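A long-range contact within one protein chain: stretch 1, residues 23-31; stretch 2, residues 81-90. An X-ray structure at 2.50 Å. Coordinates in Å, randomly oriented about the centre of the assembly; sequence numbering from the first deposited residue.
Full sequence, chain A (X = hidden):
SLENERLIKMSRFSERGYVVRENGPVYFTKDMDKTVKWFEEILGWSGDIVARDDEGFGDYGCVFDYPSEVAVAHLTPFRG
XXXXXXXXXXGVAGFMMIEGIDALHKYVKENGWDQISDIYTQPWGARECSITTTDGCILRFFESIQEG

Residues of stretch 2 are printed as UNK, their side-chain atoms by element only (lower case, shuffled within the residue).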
# COMPACT_ATOMS: atom_id res chain seq x y z
N ASN A 23 -5.83 5.29 1.21
CA ASN A 23 -4.69 4.84 0.43
C ASN A 23 -4.23 3.46 0.84
O ASN A 23 -3.15 3.31 1.39
CB ASN A 23 -3.53 5.83 0.56
CG ASN A 23 -2.35 5.45 -0.31
OD1 ASN A 23 -2.53 5.01 -1.45
ND2 ASN A 23 -1.14 5.63 0.20
N GLY A 24 -5.05 2.45 0.57
CA GLY A 24 -4.69 1.09 0.91
C GLY A 24 -3.76 0.52 -0.14
O GLY A 24 -3.89 0.83 -1.32
N PRO A 25 -2.79 -0.32 0.26
CA PRO A 25 -1.84 -0.92 -0.68
C PRO A 25 -2.50 -1.80 -1.74
O PRO A 25 -3.60 -2.33 -1.53
CB PRO A 25 -0.90 -1.72 0.23
CG PRO A 25 -1.73 -2.00 1.44
CD PRO A 25 -2.48 -0.71 1.64
N VAL A 26 -1.84 -1.94 -2.89
CA VAL A 26 -2.35 -2.77 -3.97
C VAL A 26 -1.70 -4.15 -3.97
O VAL A 26 -0.56 -4.31 -3.55
CB VAL A 26 -2.10 -2.13 -5.34
CG1 VAL A 26 -2.92 -0.86 -5.46
CG2 VAL A 26 -0.61 -1.87 -5.54
N TYR A 27 -2.43 -5.15 -4.46
CA TYR A 27 -1.94 -6.52 -4.49
C TYR A 27 -2.48 -7.21 -5.76
O TYR A 27 -3.68 -7.19 -6.02
CB TYR A 27 -2.43 -7.22 -3.23
CG TYR A 27 -1.93 -8.62 -3.01
CD1 TYR A 27 -1.06 -8.92 -1.96
CD2 TYR A 27 -2.35 -9.67 -3.83
CE1 TYR A 27 -0.64 -10.22 -1.72
CE2 TYR A 27 -1.93 -10.97 -3.61
CZ TYR A 27 -1.08 -11.24 -2.56
OH TYR A 27 -0.68 -12.53 -2.33
N PHE A 28 -1.61 -7.83 -6.54
CA PHE A 28 -2.08 -8.48 -7.76
C PHE A 28 -2.14 -9.99 -7.68
O PHE A 28 -1.28 -10.62 -7.08
CB PHE A 28 -1.20 -8.03 -8.94
CG PHE A 28 -1.30 -6.56 -9.21
CD1 PHE A 28 -2.34 -6.05 -9.98
CD2 PHE A 28 -0.41 -5.67 -8.61
CE1 PHE A 28 -2.50 -4.67 -10.13
CE2 PHE A 28 -0.57 -4.30 -8.75
CZ PHE A 28 -1.62 -3.80 -9.51
N THR A 29 -3.17 -10.58 -8.27
CA THR A 29 -3.34 -12.03 -8.23
C THR A 29 -4.01 -12.61 -9.47
O THR A 29 -4.91 -12.00 -10.04
CB THR A 29 -4.16 -12.47 -6.98
OG1 THR A 29 -4.45 -13.87 -7.05
CG2 THR A 29 -5.47 -11.71 -6.91
N LYS A 30 -3.56 -13.80 -9.86
CA LYS A 30 -4.12 -14.51 -11.02
C LYS A 30 -5.39 -15.30 -10.64
O LYS A 30 -6.16 -15.67 -11.51
CB LYS A 30 -3.09 -15.47 -11.62
CG LYS A 30 -1.89 -14.78 -12.23
CD LYS A 30 -2.30 -13.77 -13.31
CE LYS A 30 -2.97 -14.46 -14.51
NZ LYS A 30 -2.04 -15.38 -15.23
N ASP A 31 -5.58 -15.56 -9.35
CA ASP A 31 -6.75 -16.27 -8.86
C ASP A 31 -7.16 -15.71 -7.49
O ASP A 31 -6.76 -16.21 -6.44
CB ASP A 31 -6.47 -17.78 -8.78
CG ASP A 31 -7.76 -18.61 -8.60
OD1 ASP A 31 -7.69 -19.86 -8.70
OD2 ASP A 31 -8.83 -18.02 -8.35
N UNK A 81 -5.77 -4.61 1.75
CA UNK A 81 -5.16 -4.65 0.42
C UNK A 81 -6.26 -4.65 -0.63
O UNK A 81 -7.30 -5.29 -0.46
c UNK A 81 -0.59 -5.94 2.35
c UNK A 81 -1.90 -5.34 0.41
c UNK A 81 -4.34 -5.93 0.24
c UNK A 81 -1.72 -6.53 2.92
c UNK A 81 -3.03 -5.93 0.97
c UNK A 81 -0.68 -5.34 1.09
c UNK A 81 -2.93 -6.53 2.23
N UNK A 82 -6.05 -3.90 -1.71
CA UNK A 82 -6.99 -3.89 -2.82
C UNK A 82 -6.47 -5.03 -3.67
O UNK A 82 -5.26 -5.13 -3.86
c UNK A 82 -6.90 -2.60 -3.63
n UNK A 82 -8.77 0.15 -2.08
c UNK A 82 -7.52 0.53 -1.89
c UNK A 82 -8.79 -1.05 -2.74
c UNK A 82 -7.50 -1.40 -2.95
n UNK A 82 -6.73 -0.40 -2.41
N UNK A 83 -7.35 -5.90 -4.15
CA UNK A 83 -6.93 -7.02 -4.99
C UNK A 83 -7.38 -6.82 -6.44
O UNK A 83 -8.56 -6.59 -6.70
c UNK A 83 -7.52 -8.33 -4.45
c UNK A 83 -8.22 -9.75 -2.50
c UNK A 83 -5.84 -9.00 -2.72
c UNK A 83 -7.29 -8.63 -2.96
N UNK A 84 -6.42 -6.91 -7.36
CA UNK A 84 -6.65 -6.75 -8.79
C UNK A 84 -6.12 -8.00 -9.52
O UNK A 84 -5.18 -8.64 -9.06
c UNK A 84 -7.88 -2.39 -8.55
c UNK A 84 -7.12 -1.82 -7.55
c UNK A 84 -5.94 -2.45 -7.13
c UNK A 84 -6.31 -4.23 -8.72
c UNK A 84 -5.54 -3.65 -7.72
c UNK A 84 -7.48 -3.60 -9.13
c UNK A 84 -5.89 -5.53 -9.33
N UNK A 85 -6.72 -8.32 -10.67
CA UNK A 85 -6.28 -9.47 -11.46
C UNK A 85 -4.96 -9.10 -12.14
O UNK A 85 -4.84 -8.03 -12.73
c UNK A 85 -7.31 -9.82 -12.53
c UNK A 85 -7.36 -11.70 -14.22
n UNK A 85 -9.80 -11.72 -14.52
c UNK A 85 -7.47 -11.31 -12.76
c UNK A 85 -8.52 -11.19 -15.04
N UNK A 86 -3.98 -9.99 -12.05
CA UNK A 86 -2.69 -9.73 -12.68
C UNK A 86 -1.57 -10.59 -12.14
O UNK A 86 -1.78 -11.42 -11.26
N UNK A 87 -0.36 -10.39 -12.67
CA UNK A 87 0.79 -11.15 -12.21
C UNK A 87 1.13 -10.79 -10.77
O UNK A 87 1.27 -9.62 -10.43
c UNK A 87 1.98 -13.14 -14.28
c UNK A 87 2.01 -11.61 -14.43
o UNK A 87 2.75 -13.68 -13.45
o UNK A 87 1.19 -13.79 -15.00
c UNK A 87 2.01 -10.88 -13.10
N UNK A 88 1.26 -11.81 -9.90
CA UNK A 88 1.59 -11.56 -8.50
C UNK A 88 2.85 -10.71 -8.39
O UNK A 88 3.72 -10.75 -9.26
c UNK A 88 1.05 -13.85 -8.85
c UNK A 88 1.82 -12.97 -7.94
c UNK A 88 1.30 -13.25 -10.20
N UNK A 89 2.96 -9.94 -7.31
CA UNK A 89 4.15 -9.13 -7.10
C UNK A 89 5.31 -10.03 -6.68
O UNK A 89 5.14 -10.90 -5.83
c UNK A 89 3.03 -6.94 -6.55
c UNK A 89 5.27 -7.51 -5.52
c UNK A 89 2.47 -6.01 -5.50
c UNK A 89 3.92 -8.07 -6.00
N UNK A 90 6.47 -9.82 -7.29
CA UNK A 90 7.67 -10.57 -6.95
C UNK A 90 8.46 -9.68 -6.01
O UNK A 90 8.93 -8.61 -6.40
c UNK A 90 8.50 -10.87 -8.19
c UNK A 90 7.89 -12.60 -11.57
c UNK A 90 7.77 -11.69 -9.24
c UNK A 90 8.63 -11.85 -10.48
n UNK A 90 8.67 -12.61 -12.84
O HOH W 1 0.63 -9.44 -5.51

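Position 81 carries one carbon leading into a ring of six carbons, with no oxygen. The ring lies against the Pro25 side chain and the CB of Tyr27; one carbon and a bare six-carbon ring make it Phe81. Its CD1 is 3.5 Å from Pro25 CG, and the edge of the Tyr27 ring points at its face, with centroids 6.0 Å apart.

Position 82 has one carbon and then a five-membered ring of three carbons and two nitrogens, one of which lies 3.3 Å from Gly24 O. Such a ring can only be histidine. That nitrogen, ND1 of His82, donates a hydrogen bond to Gly24 O. An ideal CB on Gly24 would sit 3.4 Å from His82 CE1, a tight fit, so the missing side chain leaves the ring room.

Position 83 shows four carbons forked at the second, and one end carbon lies 3.7 Å from Tyr27 CD2. The fork is the pattern of leucine. Leu83 shares its face of the sheet with Tyr27, and the packing carbon is its CD2.

Position 84 again has one carbon and a six-carbon ring, now on the other face, beside Val26 and Phe28. It is Phe84. Val26 CG1 meets the ring edge 3.8 Å from Phe84 CE2, while Phe28 CE1 comes within 3.6 Å of Phe84 CB; the two phenylalanine rings lie oblique to each other.

Position 85 holds four carbons in a row ending in nitrogen, and the second carbon lies 3.8 Å from Thr29 O: Lys85. The CA-to-CB bond points away overall, though the base of the side chain still touches stretch 1, and the terminal amine is satisfied elsewhere in the structure. Backbone meets the same oxygen, with Lys85 CA 3.2 Å from Thr29 O.

Position 86 has no side-chain atoms, so it is Gly86. Its backbone angles would jam a CB against the preceding carbonyl oxygen, and that CB would also lie 3.4 Å from Phe28 CD1. Glycine answers both constraints.

Position 87 has three carbons, the third carrying two oxygens, one of them 3.6 Å from Lys30 NZ: Glu87. Its OE2 forms a long salt bridge there, at the exposed margin.

Position 88 closes three carbons onto its own backbone nitrogen, and the carbon bonded to that nitrogen lies 4.1 Å from Lys30 CG. It is Pro88, whose CA approaches Phe28 O at 3.3 Å.

Position 89 has four carbons forked at the first, one arm two carbons long; the inner carbon of that arm reaches the edge of the Phe28 ring, 4.2 Å from Phe28 CD2. This is Ile89, and the carbon is CG1. A water links the backbones, donating to Phe28 O and accepting from Ile89 N.

Position 90, four carbons in a row ending in nitrogen, touches nothing on stretch 1; it is Lys90.

The contact is a parallel strand pair stitched by alternating backbone hydrogen bonds: His82 N to Pro25 O, a weak one from Tyr27 N to His82 O, Phe84 N to Tyr27 O, Thr29 N to Phe84 O, and Gly86 N to Thr29 O. Alternation then sorts the side chains, with Tyr27 and Leu83 on one face and Val26, His82, Phe28 and Phe84 on the other. Beyond the strand, the chain from Gly86 to Ile89 wraps around Phe28, whose covered area is the largest here.

Stretch 2, residues 81-90: FHLFKGEPIK
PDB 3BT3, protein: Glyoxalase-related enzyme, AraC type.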